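Local atomic coordinates of fructooligosaccharide ABC transporter substrate-binding protein FusA (Streptococcus pneumoniae, PDB entry 5G5Y), a protein that binds short- and long-chain fructooligosaccharides, preferring tetrasaccharides and larger, and serves their import as the solute-binding component of the FusABC-MsmK ABC transporter. Residues 83-88 and 113-118. Sequence-based numbering, arbitrary orientation.
Sequences PVEDLI and DGHIYS. With ZN (zinc ion), chain K.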
loop_
_atom_site.group_PDB
_atom_site.type_symbol
_atom_site.label_atom_id
_atom_site.label_comp_id
_atom_site.label_asym_id
_atom_site.label_seq_id
_atom_site.Cartn_x
_atom_site.Cartn_y
_atom_site.Cartn_z
ATOM N N PRO A 83 -15.678 21.923 -6.156
ATOM C CA PRO A 83 -14.982 21.324 -7.283
ATOM C C PRO A 83 -13.779 22.176 -7.697
ATOM O O PRO A 83 -13.845 23.407 -7.671
ATOM C CB PRO A 83 -16.043 21.279 -8.398
ATOM C CG PRO A 83 -17.340 21.629 -7.763
ATOM C CD PRO A 83 -17.016 22.427 -6.530
ATOM N N VAL A 84 -12.696 21.516 -8.087
ATOM C CA VAL A 84 -11.431 22.189 -8.394
ATOM C C VAL A 84 -10.890 21.946 -9.810
ATOM O O VAL A 84 -9.797 22.419 -10.114
ATOM C CB VAL A 84 -10.330 21.763 -7.392
ATOM C CG1 VAL A 84 -10.763 22.071 -5.976
ATOM C CG2 VAL A 84 -10.003 20.278 -7.533
ATOM N N GLU A 85 -11.618 21.212 -10.654
ATOM C CA GLU A 85 -11.121 20.893 -12.014
ATOM C C GLU A 85 -10.779 22.143 -12.831
ATOM O O GLU A 85 -9.789 22.131 -13.546
ATOM C CB GLU A 85 -12.029 19.934 -12.806
ATOM C CG GLU A 85 -13.417 20.442 -13.153
ATOM C CD GLU A 85 -14.421 20.267 -12.031
ATOM O OE1 GLU A 85 -14.053 19.809 -10.921
ATOM O OE2 GLU A 85 -15.597 20.604 -12.272
ATOM N N ASP A 86 -11.548 23.207 -12.679
ATOM C CA ASP A 86 -11.326 24.454 -13.452
ATOM C C ASP A 86 -10.087 25.195 -12.941
ATOM O O ASP A 86 -9.412 25.867 -13.696
ATOM C CB ASP A 86 -12.545 25.388 -13.384
ATOM C CG ASP A 86 -13.798 24.821 -14.118
ATOM O OD1 ASP A 86 -13.684 23.945 -15.012
ATOM O OD2 ASP A 86 -14.927 25.273 -13.810
ATOM N N LEU A 87 -9.816 25.076 -11.643
ATOM C CA LEU A 87 -8.651 25.672 -11.023
ATOM C C LEU A 87 -7.390 24.959 -11.505
ATOM O O LEU A 87 -6.355 25.603 -11.724
ATOM C CB LEU A 87 -8.747 25.615 -9.489
ATOM C CG LEU A 87 -9.920 26.395 -8.893
ATOM C CD1 LEU A 87 -10.014 26.108 -7.414
ATOM C CD2 LEU A 87 -9.795 27.900 -9.151
ATOM N N ILE A 88 -7.490 23.638 -11.718
ATOM C CA ILE A 88 -6.358 22.887 -12.253
ATOM C C ILE A 88 -5.987 23.417 -13.629
ATOM O O ILE A 88 -4.833 23.795 -13.888
ATOM C CB ILE A 88 -6.627 21.377 -12.312
ATOM C CG1 ILE A 88 -6.788 20.850 -10.881
ATOM C CG2 ILE A 88 -5.505 20.653 -13.063
ATOM C CD1 ILE A 88 -7.276 19.404 -10.788
ATOM N N ASP A 113 -19.795 12.212 -10.895
ATOM C CA ASP A 113 -20.512 13.416 -11.392
ATOM C C ASP A 113 -19.685 14.264 -12.400
ATOM O O ASP A 113 -20.188 15.258 -12.922
ATOM C CB ASP A 113 -21.081 14.281 -10.229
ATOM C CG ASP A 113 -19.980 15.029 -9.399
ATOM O OD1 ASP A 113 -18.780 14.863 -9.718
ATOM O OD2 ASP A 113 -20.306 15.780 -8.422
ATOM N N GLY A 114 -18.427 13.881 -12.672
ATOM C CA GLY A 114 -17.568 14.643 -13.549
ATOM C C GLY A 114 -16.700 15.701 -12.875
ATOM O O GLY A 114 -15.851 16.248 -13.523
ATOM N N HIS A 115 -16.850 15.935 -11.569
ATOM C CA HIS A 115 -16.015 16.900 -10.850
ATOM C C HIS A 115 -14.775 16.279 -10.183
ATOM O O HIS A 115 -14.742 15.083 -9.883
ATOM C CB HIS A 115 -16.847 17.602 -9.792
ATOM C CG HIS A 115 -17.896 18.474 -10.370
ATOM N ND1 HIS A 115 -17.579 19.545 -11.176
ATOM C CD2 HIS A 115 -19.247 18.429 -10.307
ATOM C CE1 HIS A 115 -18.687 20.134 -11.578
ATOM N NE2 HIS A 115 -19.708 19.472 -11.075
ATOM N N ILE A 116 -13.770 17.119 -9.939
ATOM C CA ILE A 116 -12.629 16.730 -9.086
ATOM C C ILE A 116 -12.797 17.514 -7.787
ATOM O O ILE A 116 -13.036 18.735 -7.838
ATOM C CB ILE A 116 -11.290 17.039 -9.785
ATOM C CG1 ILE A 116 -11.178 16.190 -11.050
ATOM C CG2 ILE A 116 -10.103 16.788 -8.862
ATOM C CD1 ILE A 116 -10.031 16.572 -11.957
ATOM N N TYR A 117 -12.729 16.824 -6.638
ATOM C CA TYR A 117 -12.938 17.452 -5.328
ATOM C C TYR A 117 -11.716 17.534 -4.433
ATOM O O TYR A 117 -11.813 18.073 -3.342
ATOM C CB TYR A 117 -14.048 16.710 -4.578
ATOM C CG TYR A 117 -15.390 16.837 -5.254
ATOM C CD1 TYR A 117 -16.077 18.046 -5.241
ATOM C CD2 TYR A 117 -15.978 15.761 -5.905
ATOM C CE1 TYR A 117 -17.322 18.182 -5.844
ATOM C CE2 TYR A 117 -17.248 15.884 -6.502
ATOM C CZ TYR A 117 -17.907 17.101 -6.465
ATOM O OH TYR A 117 -19.144 17.270 -7.096
ATOM N N SER A 118 -10.581 16.987 -4.862
ATOM C CA SER A 118 -9.436 16.895 -3.980
ATOM C C SER A 118 -8.174 16.755 -4.781
ATOM O O SER A 118 -8.223 16.403 -5.958
ATOM C CB SER A 118 -9.586 15.723 -2.976
ATOM O OG SER A 118 -9.582 14.465 -3.594
HETATM ZN ZN ZN K . -22.032 19.435 -11.313
HETATM O O HOH W 1 -22.503 17.067 -12.050
HETATM O O HOH W 2 -21.707 21.418 -10.915
HETATM O O HOH W 3 -21.687 19.241 -12.909
#
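Glu85 reaches from the first turn of helix 85-91 to His115 and Ile116, dividing its carboxylate between them. Glu85 OE2 takes the ring N-H of His115 ND1 at 2.5 Å, a short bond in the imidazole plane and on the syn side, though tilted out of the carboxylate plane; the two flat groups are turned 36° apart. Glu85 OE1 accepts from Ile116 N at 2.9 Å, the N-H coming from above the carboxylate plane. Glutamate suits this place by offering two acceptors to two N-H donors; chi1 (64°) sets CG between the backbone N and carbonyl carbon, and a bend at chi2 places CD. Beside it, Pro83 lays CG over one face of the His115 ring, toward the rim, a CH-pi contact 4.2 Å from the centroid, and also touches Tyr117 CE1. The main chain adds a bond from Val84 N, at the helix N-cap, to Ile116 O (2.8 Å). Apolar branches pack alongside: Val84 CG2 meets Ile116 CG2 at 3.7 Å, and Ile88 CD1 meets Ile116 CD1, each pair crossing at about a right angle. Through NE2, His115 binds a zinc ion whose other ligands here are waters. By accepting from ND1, Glu85 stands as a second-shell partner that would fix the ring and probably make NE2 a stronger donor to the zinc.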